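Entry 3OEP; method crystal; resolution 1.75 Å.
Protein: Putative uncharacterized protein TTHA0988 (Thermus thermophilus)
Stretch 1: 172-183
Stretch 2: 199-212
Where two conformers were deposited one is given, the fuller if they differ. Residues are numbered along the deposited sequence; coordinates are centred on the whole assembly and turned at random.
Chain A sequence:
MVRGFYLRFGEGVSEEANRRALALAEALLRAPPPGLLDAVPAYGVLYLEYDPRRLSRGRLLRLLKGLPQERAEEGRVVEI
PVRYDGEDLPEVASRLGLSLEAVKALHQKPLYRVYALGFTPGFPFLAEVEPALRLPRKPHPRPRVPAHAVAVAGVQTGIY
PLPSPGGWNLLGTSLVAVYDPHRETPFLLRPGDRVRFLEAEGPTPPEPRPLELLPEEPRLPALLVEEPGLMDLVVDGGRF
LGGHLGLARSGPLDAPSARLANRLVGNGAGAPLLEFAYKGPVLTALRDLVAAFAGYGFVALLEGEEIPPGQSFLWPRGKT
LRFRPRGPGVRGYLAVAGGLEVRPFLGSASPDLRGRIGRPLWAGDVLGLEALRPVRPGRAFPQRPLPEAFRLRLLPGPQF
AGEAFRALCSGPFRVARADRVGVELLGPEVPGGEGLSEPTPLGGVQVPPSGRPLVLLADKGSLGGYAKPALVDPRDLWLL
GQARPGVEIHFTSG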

# COMPACT_ATOMS: atom_id res chain seq x y z
N GLY A 172 2.75 26.69 -2.06
CA GLY A 172 3.60 26.80 -3.23
C GLY A 172 3.89 25.49 -3.91
O GLY A 172 3.20 24.48 -3.69
N THR A 173 4.93 25.52 -4.74
CA THR A 173 5.31 24.41 -5.60
C THR A 173 6.80 24.14 -5.43
O THR A 173 7.62 25.04 -5.60
N SER A 174 7.16 22.90 -5.10
CA SER A 174 8.56 22.52 -5.00
C SER A 174 9.17 22.48 -6.40
O SER A 174 8.54 21.96 -7.33
N LEU A 175 10.37 23.02 -6.54
CA LEU A 175 11.05 23.05 -7.84
C LEU A 175 12.00 21.86 -8.00
O LEU A 175 12.74 21.78 -9.00
N VAL A 176 11.97 20.96 -7.03
CA VAL A 176 12.62 19.66 -7.12
C VAL A 176 11.60 18.56 -6.83
O VAL A 176 10.70 18.74 -5.99
N ALA A 177 11.72 17.44 -7.53
CA ALA A 177 10.84 16.30 -7.32
C ALA A 177 11.39 15.49 -6.14
O ALA A 177 12.52 14.99 -6.19
N VAL A 178 10.60 15.37 -5.08
CA VAL A 178 11.06 14.63 -3.90
C VAL A 178 11.04 13.11 -4.14
O VAL A 178 11.75 12.36 -3.46
N TYR A 179 10.29 12.68 -5.15
CA TYR A 179 10.16 11.26 -5.48
C TYR A 179 10.21 11.04 -6.99
O TYR A 179 9.44 11.64 -7.73
N ASP A 180 11.12 10.18 -7.44
CA ASP A 180 11.22 9.84 -8.86
C ASP A 180 11.77 8.42 -8.99
O ASP A 180 12.96 8.21 -8.81
N PRO A 181 10.90 7.45 -9.31
CA PRO A 181 11.36 6.06 -9.34
C PRO A 181 12.33 5.73 -10.47
O PRO A 181 12.86 4.62 -10.49
N HIS A 182 12.58 6.67 -11.38
CA HIS A 182 13.49 6.45 -12.50
C HIS A 182 14.94 6.86 -12.23
O HIS A 182 15.83 6.43 -12.95
N ARG A 183 15.19 7.69 -11.22
CA ARG A 183 16.56 8.15 -11.00
C ARG A 183 17.32 7.24 -10.04
O ARG A 183 16.73 6.38 -9.37
N GLU A 199 12.87 30.41 -1.30
CA GLU A 199 12.10 30.95 -2.41
C GLU A 199 12.99 31.00 -3.65
O GLU A 199 14.15 31.43 -3.59
N ALA A 200 12.44 30.55 -4.77
CA ALA A 200 13.19 30.48 -6.02
C ALA A 200 12.25 30.52 -7.22
O ALA A 200 11.05 30.24 -7.11
N GLU A 201 12.83 30.86 -8.37
CA GLU A 201 12.14 30.80 -9.65
C GLU A 201 12.59 29.55 -10.39
O GLU A 201 13.71 29.06 -10.20
N GLY A 202 11.71 29.03 -11.23
CA GLY A 202 12.04 27.87 -12.04
C GLY A 202 10.79 27.16 -12.49
O GLY A 202 9.69 27.47 -12.02
N PRO A 203 10.95 26.19 -13.40
CA PRO A 203 9.84 25.41 -13.91
C PRO A 203 9.33 24.39 -12.90
O PRO A 203 10.09 23.90 -12.06
N THR A 204 8.05 24.06 -13.00
CA THR A 204 7.48 23.00 -12.18
C THR A 204 8.04 21.68 -12.68
O THR A 204 8.02 21.42 -13.89
N PRO A 205 8.56 20.84 -11.77
CA PRO A 205 9.08 19.55 -12.22
C PRO A 205 7.96 18.69 -12.81
O PRO A 205 6.81 18.82 -12.40
N PRO A 206 8.30 17.81 -13.76
CA PRO A 206 7.27 16.91 -14.28
C PRO A 206 6.73 15.96 -13.20
O PRO A 206 7.41 15.72 -12.20
N GLU A 207 5.53 15.44 -13.40
CA GLU A 207 5.01 14.40 -12.51
C GLU A 207 5.88 13.16 -12.68
O GLU A 207 6.33 12.87 -13.80
N PRO A 208 6.10 12.41 -11.59
CA PRO A 208 6.79 11.13 -11.71
C PRO A 208 6.16 10.25 -12.78
O PRO A 208 4.93 10.14 -12.85
N ARG A 209 6.99 9.67 -13.63
CA ARG A 209 6.52 8.79 -14.68
C ARG A 209 6.50 7.34 -14.16
O ARG A 209 7.40 6.95 -13.44
N PRO A 210 5.46 6.56 -14.51
CA PRO A 210 5.41 5.18 -14.02
C PRO A 210 6.66 4.37 -14.37
O PRO A 210 7.20 4.54 -15.47
N LEU A 211 7.12 3.55 -13.44
CA LEU A 211 8.29 2.70 -13.65
C LEU A 211 7.81 1.35 -14.18
O LEU A 211 7.03 0.68 -13.53
N GLU A 212 8.29 0.98 -15.37
CA GLU A 212 7.96 -0.32 -15.96
C GLU A 212 8.74 -1.43 -15.28
O GLU A 212 9.97 -1.36 -15.17

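What fills the space beside the start of stretch 2? Ala200 points its CB toward stretch 1, 4.0 Å from CD1 of Leu175. That leucine leaves its backbone sideways, but its m, t rotamer brings the tip across, so CD1 also lies 3.7 Å from N of Gly202 and CD2 3.6 Å from O of Pro203. At Gly202 the backbone angles alone call for glycine.

How does the proline-rich middle pack? A water bridges the backbones first, donating to O of Leu175 and O of Pro203, both 2.7 Å away. Thr204 (m) points away, yet its CG2 reaches CG2 of Thr173 (m) at 3.9 Å. Pro205 turns inward: its CD lies 3.1 Å from O of Ser174, and its CB 4.3 Å from CB of Ala177. Pro208 also points in, with CG 4.3 Å from CD2 of Tyr179 (t) and CB 4.1 Å from CD of Pro181.

What holds the far end? The guanidinium of Arg209 (t, t, p) stacks flat on His182 (m), centres 3.9 Å apart. The imidazole NE2 gives weak hydrogen bonds to O of Arg209 (2.8 Å) and O of Pro210 (3.0 Å), while a second water links N of Arg209 (2.9 Å) to OD1 of Asp180 (2.7 Å). Leu211 (t, p) points inward, its CB 4.1 Å from CB of Pro181.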

# COMPACT_ATOMS: atom_id res chain seq x y z
CB THR A 173 5.06 24.77 -7.07
OG1 THR A 173 3.69 25.14 -7.26
CG2 THR A 173 5.41 23.59 -7.98
CB SER A 174 8.72 21.16 -4.32
OG SER A 174 10.08 20.74 -4.31
CB LEU A 175 11.75 24.40 -8.05
CG LEU A 175 10.80 25.59 -7.90
CD1 LEU A 175 11.54 26.89 -8.19
CD2 LEU A 175 9.58 25.45 -8.81
CB VAL A 176 13.82 19.53 -6.15
CG1 VAL A 176 14.94 20.48 -6.55
CG2 VAL A 176 13.39 19.78 -4.70
CB ALA A 177 10.76 15.43 -8.58
CB VAL A 178 10.26 15.03 -2.63
CG1 VAL A 178 10.43 16.53 -2.34
CG2 VAL A 178 8.79 14.66 -2.75
CB TYR A 179 8.85 10.71 -4.91
CG TYR A 179 8.52 9.31 -5.36
CD1 TYR A 179 9.35 8.24 -5.03
CD2 TYR A 179 7.39 9.05 -6.12
CE1 TYR A 179 9.06 6.95 -5.45
CE2 TYR A 179 7.08 7.76 -6.53
CZ TYR A 179 7.92 6.71 -6.19
OH TYR A 179 7.62 5.43 -6.60
CB ASP A 180 12.14 10.82 -9.60
CG ASP A 180 12.27 10.51 -11.10
OD1 ASP A 180 11.75 9.47 -11.56
OD2 ASP A 180 12.89 11.32 -11.81
CB PRO A 181 10.05 5.26 -9.49
CG PRO A 181 9.09 6.19 -10.10
CD PRO A 181 9.47 7.58 -9.66
CB HIS A 182 12.99 7.17 -13.75
CG HIS A 182 11.73 6.59 -14.29
ND1 HIS A 182 11.72 5.54 -15.18
CD2 HIS A 182 10.44 6.90 -14.06
CE1 HIS A 182 10.47 5.23 -15.48
NE2 HIS A 182 9.67 6.04 -14.81
CB ARG A 183 16.58 9.61 -10.54
CG ARG A 183 16.09 9.84 -9.14
CD ARG A 183 15.88 11.32 -8.84
NE ARG A 183 15.17 11.43 -7.57
CZ ARG A 183 14.49 12.50 -7.14
NH1 ARG A 183 13.88 12.43 -5.96
NH2 ARG A 183 14.40 13.61 -7.87
CB GLU A 199 11.55 32.34 -2.10
CG GLU A 199 10.64 32.87 -3.22
CD GLU A 199 9.93 34.17 -2.85
OE1 GLU A 199 10.47 34.95 -2.05
OE2 GLU A 199 8.82 34.41 -3.39
CB ALA A 200 14.01 29.18 -6.07
CB GLU A 201 12.46 32.05 -10.47
CG GLU A 201 11.87 33.32 -9.89
CD GLU A 201 12.11 34.54 -10.75
OE1 GLU A 201 12.89 34.46 -11.73
OE2 GLU A 201 11.52 35.60 -10.44
CB PRO A 203 10.44 24.70 -15.11
CG PRO A 203 11.87 24.49 -14.74
CD PRO A 203 12.24 25.71 -13.93
CB THR A 204 5.95 23.00 -12.30
OG1 THR A 204 5.45 24.27 -11.88
CG2 THR A 204 5.34 21.89 -11.48
CB PRO A 205 9.62 18.90 -10.94
CG PRO A 205 9.84 20.02 -10.00
CD PRO A 205 8.79 21.04 -10.33
CB PRO A 206 7.99 16.12 -15.38
CG PRO A 206 9.44 16.28 -15.12
CD PRO A 206 9.63 17.55 -14.34
CB GLU A 207 3.58 14.02 -12.85
CG GLU A 207 2.55 15.08 -12.58
CD GLU A 207 1.13 14.54 -12.69
OE1 GLU A 207 0.95 13.33 -12.97
OE2 GLU A 207 0.19 15.34 -12.52
CB PRO A 208 6.60 10.49 -10.33
CG PRO A 208 6.41 11.63 -9.40
CD PRO A 208 5.77 12.73 -10.19
CB ARG A 209 7.46 8.90 -15.88
CG ARG A 209 7.02 8.14 -17.09
CD ARG A 209 7.76 8.61 -18.32
NE ARG A 209 9.22 8.57 -18.15
CZ ARG A 209 9.98 7.49 -18.30
NH1 ARG A 209 9.45 6.31 -18.63
NH2 ARG A 209 11.29 7.58 -18.12
CB PRO A 210 4.16 4.60 -14.70
CG PRO A 210 3.32 5.78 -15.01
CD PRO A 210 4.27 6.89 -15.31
CB LEU A 211 9.05 2.48 -12.34
CG LEU A 211 10.30 1.58 -12.41
CD1 LEU A 211 11.37 2.19 -13.30
CD2 LEU A 211 10.85 1.31 -11.02
CB GLU A 212 8.27 -0.32 -17.46
CG GLU A 212 7.26 0.44 -18.31
CD GLU A 212 5.98 -0.34 -18.60
OE1 GLU A 212 5.95 -1.57 -18.39
OE2 GLU A 212 5.00 0.28 -19.05
O HOH W 1 12.52 23.00 -11.40
O HOH W 2 9.89 10.14 -13.43